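PDB 4M88: extracellular ligand-binding receptor from Verminephrobacter eiseniae, which probably binds an amino acid outside the cytoplasm as the solute-binding component of an ABC transporter, in the manner of the leucine-binding protein family. Local coordinates for residues A[178-181]-A[185-188]; A[145-150]-A[192-197]; A[217-220]-A[226-229]. One frame throughout, in Å; residues are numbered along the deposited sequence.

Contact 1: residues A[178-181]-A[185-188]; sequences VKSG and AALA
Gly181 and Ala186 bring their CA atoms to 5.5 Å, the shortest such separation between 178-181 and 185-188, which fits a chain that leaves strand 174-180 and enters helix 184-195 after a short turn. The helix meets this strand end with two adjacent residues. The methyl CB of Ala186 points toward the strand and rests on the carbonyl oxygen of Gly181, with CB to O at 3.6 Å; a glycine offers no side chain of its own here, so the methyl meets the Gly181 carbonyl, with Ser180 OG close beside it. Leu187 leaves its backbone obliquely but turns its end inward: its branch CD2 lies 3.5 Å from Ser180 OG and 4.0 Å from Ser180 CB. Ser180 holds OG anti to its backbone N (chi1 -177°), which directs the hydroxyl at the helix. The hydroxyl donates its proton to Gly181 O over 2.8 Å, in the carbonyl plane and onto a lone pair, with a C=O...OG angle of 133°. Ala186 O also lies near Ser180 OG, at 3.3 Å, without forming a bond to it. Asp183 OD1 accepts a hydrogen bond from Ala186 N. Chemically, the buried hydroxyl spends its proton within its own segment, so no hydrogen bond crosses the contact, and the helix's methyls rest by van der Waals contact on a hydroxyl and a carbonyl oxygen.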
loop_
_atom_site.group_PDB
_atom_site.type_symbol
_atom_site.label_atom_id
_atom_site.label_comp_id
_atom_site.label_asym_id
_atom_site.label_seq_id
_atom_site.Cartn_x
_atom_site.Cartn_y
_atom_site.Cartn_z
ATOM N N VAL A 178 18.293 -8.455 -9.704
ATOM C CA VAL A 178 18.908 -7.439 -10.552
ATOM C C VAL A 178 18.481 -6.056 -10.091
ATOM O O VAL A 178 17.299 -5.732 -10.093
ATOM C CB VAL A 178 18.521 -7.642 -12.015
ATOM C CG1 VAL A 178 19.109 -6.545 -12.874
ATOM C CG2 VAL A 178 19.013 -9.007 -12.498
ATOM N N LYS A 179 19.448 -5.247 -9.673
ATOM C CA LYS A 179 19.158 -3.913 -9.168
ATOM C C LYS A 179 19.138 -2.940 -10.339
ATOM O O LYS A 179 19.866 -3.124 -11.318
ATOM C CB LYS A 179 20.238 -3.503 -8.161
ATOM C CG LYS A 179 19.895 -2.292 -7.319
ATOM C CD LYS A 179 20.907 -2.083 -6.195
ATOM C CE LYS A 179 22.316 -1.908 -6.734
ATOM N NZ LYS A 179 23.273 -1.466 -5.665
ATOM N N SER A 180 18.324 -1.894 -10.244
ATOM C CA SER A 180 18.267 -0.895 -11.313
ATOM C C SER A 180 17.967 0.497 -10.776
ATOM O O SER A 180 17.236 0.651 -9.793
ATOM C CB SER A 180 17.198 -1.267 -12.347
ATOM O OG SER A 180 17.196 -0.328 -13.415
ATOM N N GLY A 181 18.532 1.506 -11.432
ATOM C CA GLY A 181 18.124 2.876 -11.201
ATOM C C GLY A 181 16.755 3.071 -11.819
ATOM O O GLY A 181 16.303 2.247 -12.603
ATOM N N ALA A 185 16.841 4.297 -19.281
ATOM C CA ALA A 185 18.073 3.669 -19.768
ATOM C C ALA A 185 18.557 2.579 -18.812
ATOM O O ALA A 185 19.009 1.512 -19.242
ATOM C CB ALA A 185 19.149 4.705 -19.963
ATOM N N ALA A 186 18.493 2.852 -17.512
ATOM C CA ALA A 186 18.904 1.847 -16.529
ATOM C C ALA A 186 17.996 0.623 -16.578
ATOM O O ALA A 186 18.459 -0.524 -16.489
ATOM C CB ALA A 186 18.940 2.445 -15.114
ATOM N N LEU A 187 16.694 0.864 -16.695
ATOM C CA LEU A 187 15.732 -0.224 -16.742
ATOM C C LEU A 187 15.867 -1.097 -17.989
ATOM O O LEU A 187 15.670 -2.312 -17.913
ATOM C CB LEU A 187 14.300 0.309 -16.622
ATOM C CG LEU A 187 13.873 0.584 -15.182
ATOM C CD1 LEU A 187 12.547 1.305 -15.146
ATOM C CD2 LEU A 187 13.806 -0.722 -14.381
ATOM N N ALA A 188 16.191 -0.491 -19.130
ATOM C CA ALA A 188 16.353 -1.259 -20.365
ATOM C C ALA A 188 17.529 -2.218 -20.218
ATOM O O ALA A 188 17.484 -3.373 -20.666
ATOM C CB ALA A 188 16.558 -0.337 -21.544
#

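Contact 2: residues A[145-150]-A[192-197]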
loop_
_atom_site.group_PDB
_atom_site.type_symbol
_atom_site.label_atom_id
_atom_site.label_comp_id
_atom_site.label_asym_id
_atom_site.label_seq_id
_atom_site.Cartn_x
_atom_site.Cartn_y
_atom_site.Cartn_z
ATOM N N ALA A 145 13.657 -14.552 -11.008
ATOM C CA ALA A 145 14.464 -13.338 -11.031
ATOM C C ALA A 145 13.684 -12.236 -10.321
ATOM O O ALA A 145 12.455 -12.243 -10.326
ATOM C CB ALA A 145 14.764 -12.921 -12.458
ATOM N N THR A 146 14.391 -11.294 -9.708
ATOM C CA THR A 146 13.742 -10.122 -9.115
ATOM C C THR A 146 14.375 -8.872 -9.706
ATOM O O THR A 146 15.599 -8.764 -9.754
ATOM C CB THR A 146 13.918 -10.064 -7.594
ATOM O OG1 THR A 146 13.408 -11.264 -7.000
ATOM C CG2 THR A 146 13.188 -8.843 -7.007
ATOM N N LEU A 147 13.540 -7.949 -10.177
ATOM C CA LEU A 147 14.003 -6.632 -10.621
ATOM C C LEU A 147 13.637 -5.643 -9.531
ATOM O O LEU A 147 12.462 -5.525 -9.196
ATOM C CB LEU A 147 13.303 -6.242 -11.916
ATOM C CG LEU A 147 13.550 -4.818 -12.435
ATOM C CD1 LEU A 147 15.033 -4.626 -12.761
ATOM C CD2 LEU A 147 12.704 -4.534 -13.675
ATOM N N TYR A 148 14.612 -4.942 -8.945
ATOM C CA TYR A 148 14.259 -4.031 -7.847
ATOM C C TYR A 148 14.969 -2.688 -7.947
ATOM O O TYR A 148 16.076 -2.602 -8.459
ATOM C CB TYR A 148 14.499 -4.687 -6.475
ATOM C CG TYR A 148 15.953 -4.876 -6.118
ATOM C CD1 TYR A 148 16.579 -4.012 -5.227
ATOM C CD2 TYR A 148 16.695 -5.911 -6.668
ATOM C CE1 TYR A 148 17.902 -4.165 -4.894
ATOM C CE2 TYR A 148 18.033 -6.077 -6.337
ATOM C CZ TYR A 148 18.619 -5.197 -5.439
ATOM O OH TYR A 148 19.941 -5.332 -5.088
ATOM N N GLN A 149 14.314 -1.633 -7.481
ATOM C CA GLN A 149 14.930 -0.312 -7.585
ATOM C C GLN A 149 15.951 -0.143 -6.472
ATOM O O GLN A 149 15.732 -0.593 -5.345
ATOM C CB GLN A 149 13.899 0.813 -7.520
ATOM C CG GLN A 149 14.518 2.202 -7.777
ATOM C CD GLN A 149 13.519 3.335 -7.695
ATOM O OE1 GLN A 149 12.346 3.171 -8.017
ATOM N NE2 GLN A 149 13.984 4.498 -7.257
ATOM N N ASP A 150 17.057 0.520 -6.806
ATOM C CA ASP A 150 18.145 0.787 -5.874
ATOM C C ASP A 150 17.740 1.885 -4.894
ATOM O O ASP A 150 18.108 3.055 -5.048
ATOM C CB ASP A 150 19.408 1.174 -6.645
ATOM C CG ASP A 150 20.625 1.299 -5.752
ATOM O OD1 ASP A 150 20.540 0.916 -4.565
ATOM O OD2 ASP A 150 21.668 1.770 -6.246
ATOM N N ARG A 192 17.414 -6.355 -20.118
ATOM C CA ARG A 192 18.270 -7.183 -20.972
ATOM C C ARG A 192 19.013 -8.233 -20.154
ATOM O O ARG A 192 19.161 -9.376 -20.598
ATOM C CB ARG A 192 19.267 -6.333 -21.765
ATOM C CG ARG A 192 18.768 -5.919 -23.141
ATOM C CD ARG A 192 19.894 -5.363 -24.019
ATOM N NE ARG A 192 21.222 -5.809 -23.593
ATOM C CZ ARG A 192 22.331 -5.673 -24.321
ATOM N NH1 ARG A 192 22.278 -5.119 -25.527
ATOM N NH2 ARG A 192 23.497 -6.101 -23.848
ATOM N N GLN A 193 19.491 -7.851 -18.968
ATOM C CA GLN A 193 20.149 -8.813 -18.078
ATOM C C GLN A 193 19.176 -9.902 -17.649
ATOM O O GLN A 193 19.503 -11.087 -17.689
ATOM C CB GLN A 193 20.731 -8.115 -16.843
ATOM C CG GLN A 193 21.163 -9.072 -15.712
ATOM C CD GLN A 193 22.566 -9.659 -15.895
ATOM O OE1 GLN A 193 23.227 -9.423 -16.904
ATOM N NE2 GLN A 193 23.020 -10.431 -14.908
ATOM N N ILE A 194 17.973 -9.499 -17.247
ATOM C CA ILE A 194 16.967 -10.468 -16.808
ATOM C C ILE A 194 16.581 -11.409 -17.944
ATOM O O ILE A 194 16.412 -12.611 -17.742
ATOM C CB ILE A 194 15.744 -9.764 -16.205
ATOM C CG1 ILE A 194 16.146 -9.149 -14.862
ATOM C CG2 ILE A 194 14.560 -10.741 -16.032
ATOM C CD1 ILE A 194 15.126 -8.238 -14.264
ATOM N N ALA A 195 16.488 -10.869 -19.151
ATOM C CA ALA A 195 16.134 -11.673 -20.317
ATOM C C ALA A 195 17.144 -12.781 -20.582
ATOM O O ALA A 195 16.814 -13.799 -21.191
ATOM C CB ALA A 195 15.988 -10.789 -21.541
ATOM N N ALA A 196 18.375 -12.580 -20.130
ATOM C CA ALA A 196 19.443 -13.539 -20.374
ATOM C C ALA A 196 19.499 -14.674 -19.345
ATOM O O ALA A 196 20.291 -15.599 -19.501
ATOM C CB ALA A 196 20.782 -12.824 -20.439
ATOM N N LEU A 197 18.655 -14.613 -18.318
ATOM C CA LEU A 197 18.771 -15.521 -17.167
ATOM C C LEU A 197 18.040 -16.858 -17.279
ATOM O O LEU A 197 18.357 -17.796 -16.551
ATOM C CB LEU A 197 18.314 -14.815 -15.890
ATOM C CG LEU A 197 19.120 -13.569 -15.549
ATOM C CD1 LEU A 197 18.703 -13.000 -14.207
ATOM C CD2 LEU A 197 20.580 -13.919 -15.550
#
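Ile194 meets Leu147 where the helix of a beta-alpha-beta crossover passes over an intervening strand: helix 184-195 links strands 174-180 and 201-205, and strand 143-149, lying between those two in the parallel part of the sheet, receives the inner side of the helix. The contact itself is a short row of purely apolar approaches with no hydrogen bond among them. Ile194 supplies both of its branches. CG1 sits beside the backbone N, with chi1 -70°, and the chain then runs on extended (chi2 170°), carrying CD1 to within 3.6 Å of Leu147 CB and 3.9 Å of Leu147 CD1. The two side chains run roughly perpendicular, so the isoleucine end presses on the root of the leucine rather than lying along it. The other branch, Ile194 CG2, faces Ala145 CB at 4.2 Å. That small methyl also meets Leu197, where Ala145 CB and Leu197 CD1 are 4.3 Å apart. Ala145 and Ile194 are the closest pair of CA atoms, at 6.9 Å, which is consistent with a small residue opposite the branched one. Val178 and Val202 from the flanking strands and Leu218 from helix 208-220 also touch Ile194, while Lys143 NZ hydrogen-bonds to Leu197 O. A helix laid over a parallel sheet through aliphatic side chains, spanning an intervening strand, is typical of the Rossmann-like lobes of type I periplasmic binding proteins.

Contact 3: residues A[217-220]-A[226-229]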
loop_
_atom_site.group_PDB
_atom_site.type_symbol
_atom_site.label_atom_id
_atom_site.label_comp_id
_atom_site.label_asym_id
_atom_site.label_seq_id
_atom_site.Cartn_x
_atom_site.Cartn_y
_atom_site.Cartn_z
ATOM N N ALA A 217 9.613 -2.331 -19.565
ATOM C CA ALA A 217 10.972 -2.640 -19.995
ATOM C C ALA A 217 11.163 -4.141 -20.183
ATOM O O ALA A 217 11.797 -4.581 -21.154
ATOM C CB ALA A 217 11.977 -2.094 -18.999
ATOM N N LEU A 218 10.633 -4.926 -19.248
ATOM C CA LEU A 218 10.704 -6.379 -19.362
ATOM C C LEU A 218 9.978 -6.887 -20.619
ATOM O O LEU A 218 10.540 -7.680 -21.374
ATOM C CB LEU A 218 10.176 -7.057 -18.092
ATOM C CG LEU A 218 11.057 -6.933 -16.846
ATOM C CD1 LEU A 218 10.290 -7.345 -15.596
ATOM C CD2 LEU A 218 12.345 -7.768 -16.985
ATOM N N ARG A 219 8.753 -6.423 -20.857
ATOM C CA ARG A 219 8.007 -6.837 -22.047
ATOM C C ARG A 219 8.756 -6.453 -23.326
ATOM O O ARG A 219 8.836 -7.240 -24.272
ATOM C CB ARG A 219 6.592 -6.236 -22.068
ATOM C CG ARG A 219 5.646 -6.760 -21.007
ATOM C CD ARG A 219 5.737 -8.256 -20.820
ATOM N NE ARG A 219 4.606 -8.762 -20.045
ATOM C CZ ARG A 219 4.598 -9.922 -19.385
ATOM N NH1 ARG A 219 5.670 -10.716 -19.385
ATOM N NH2 ARG A 219 3.508 -10.295 -18.724
ATOM N N LYS A 220 9.326 -5.251 -23.344
ATOM C CA LYS A 220 10.111 -4.802 -24.496
ATOM C C LYS A 220 11.386 -5.625 -24.704
ATOM O O LYS A 220 11.887 -5.727 -25.823
ATOM C CB LYS A 220 10.468 -3.325 -24.363
ATOM C CG LYS A 220 9.366 -2.411 -24.838
ATOM C CD LYS A 220 9.826 -0.965 -24.890
ATOM C CE LYS A 220 8.945 -0.149 -25.823
ATOM N NZ LYS A 220 9.135 1.314 -25.594
ATOM N N PRO A 226 5.603 -14.954 -16.700
ATOM C CA PRO A 226 4.781 -14.291 -15.678
ATOM C C PRO A 226 5.600 -13.290 -14.881
ATOM O O PRO A 226 6.751 -13.574 -14.528
ATOM C CB PRO A 226 4.363 -15.455 -14.767
ATOM C CG PRO A 226 4.306 -16.620 -15.695
ATOM C CD PRO A 226 5.464 -16.425 -16.635
ATOM N N LEU A 227 5.009 -12.128 -14.612
ATOM C CA LEU A 227 5.643 -11.106 -13.798
ATOM C C LEU A 227 4.779 -10.973 -12.555
ATOM O O LEU A 227 3.551 -11.135 -12.623
ATOM C CB LEU A 227 5.682 -9.777 -14.555
ATOM C CG LEU A 227 6.235 -9.809 -15.979
ATOM C CD1 LEU A 227 6.175 -8.394 -16.584
ATOM C CD2 LEU A 227 7.665 -10.342 -16.014
ATOM N N PHE A 228 5.403 -10.730 -11.412
ATOM C CA PHE A 228 4.653 -10.608 -10.169
ATOM C C PHE A 228 4.990 -9.277 -9.525
ATOM O O PHE A 228 6.151 -8.856 -9.512
ATOM C CB PHE A 228 5.004 -11.732 -9.194
ATOM C CG PHE A 228 4.984 -13.100 -9.813
ATOM C CD1 PHE A 228 3.785 -13.710 -10.131
ATOM C CD2 PHE A 228 6.170 -13.775 -10.063
ATOM C CE1 PHE A 228 3.768 -14.979 -10.704
ATOM C CE2 PHE A 228 6.162 -15.040 -10.633
ATOM C CZ PHE A 228 4.959 -15.637 -10.953
ATOM N N VAL A 229 3.974 -8.605 -9.003
ATOM C CA VAL A 229 4.195 -7.322 -8.357
ATOM C C VAL A 229 3.420 -7.271 -7.060
ATOM O O VAL A 229 2.456 -8.017 -6.877
ATOM C CB VAL A 229 3.758 -6.138 -9.251
ATOM C CG1 VAL A 229 4.492 -6.170 -10.578
ATOM C CG2 VAL A 229 2.253 -6.159 -9.468
#
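The Arg219 guanidinium carries Leu227 CD1 over the centre of one face, 3.5 Å above its plane, while NE and NH1 are bound to backbone oxygens outside the two segments. NE donates to Gly246 O, and NH1 serves both Val223 O and Gln225 O, in the loop just before Leu227. The contact closes the second half of the beta-alpha-beta unit made of strand 201-205, helix 208-220 and strand 227-229. The evidence for a face-on approach is the near-even spacing from the methyl: Leu227 CD1 is 3.6 Å from Arg219 CZ, 3.7 Å from NH1 and 3.8 Å from NE of the same residue. The arginine chain bends at chi2 (-42°), which carries the flat group over to the strand although its CB does not aim there. With its hydrogen bonds reaching both the loop and Gly246, the guanidinium is probably fixed in its rotation, presenting a steady flat surface to the leucine. Leu227 holds CG beside its backbone N (chi1 -50°) and points toward the helix. Its CD1 lies over the guanidinium with CG close to NH1, while CD2 reaches both NH1 and Leu218; the two leucines overlap alongside, pointing opposite ways. Val202 of strand 201-205 touches both leucines. Where they meet, the methyls Leu218 CD1 and Leu227 CD2 stand 4.0 Å apart.

How the contacts relate
From the N terminus, strand 143-149 opens the long loop that contact 2 closes when the chain reaches 192-197. Inside that loop nests contact 1, a tight local closure between the end of strand 174-180 and the start of helix 184-195. Contact 3 follows in series, closing the short connection from helix 208-220 to strand 227-229. Contacts 1 and 2 share helix 184-195, and their strands are sheet neighbours, with Val178 N 2.7 Å from Thr146 O. Helix packing joins the rest: Ile194 CG2 lies 3.8 Å from Leu218 CD2, and Leu187 O 3.9 Å from Ala217 CB. Together they tie two neighbouring helices to one sheet.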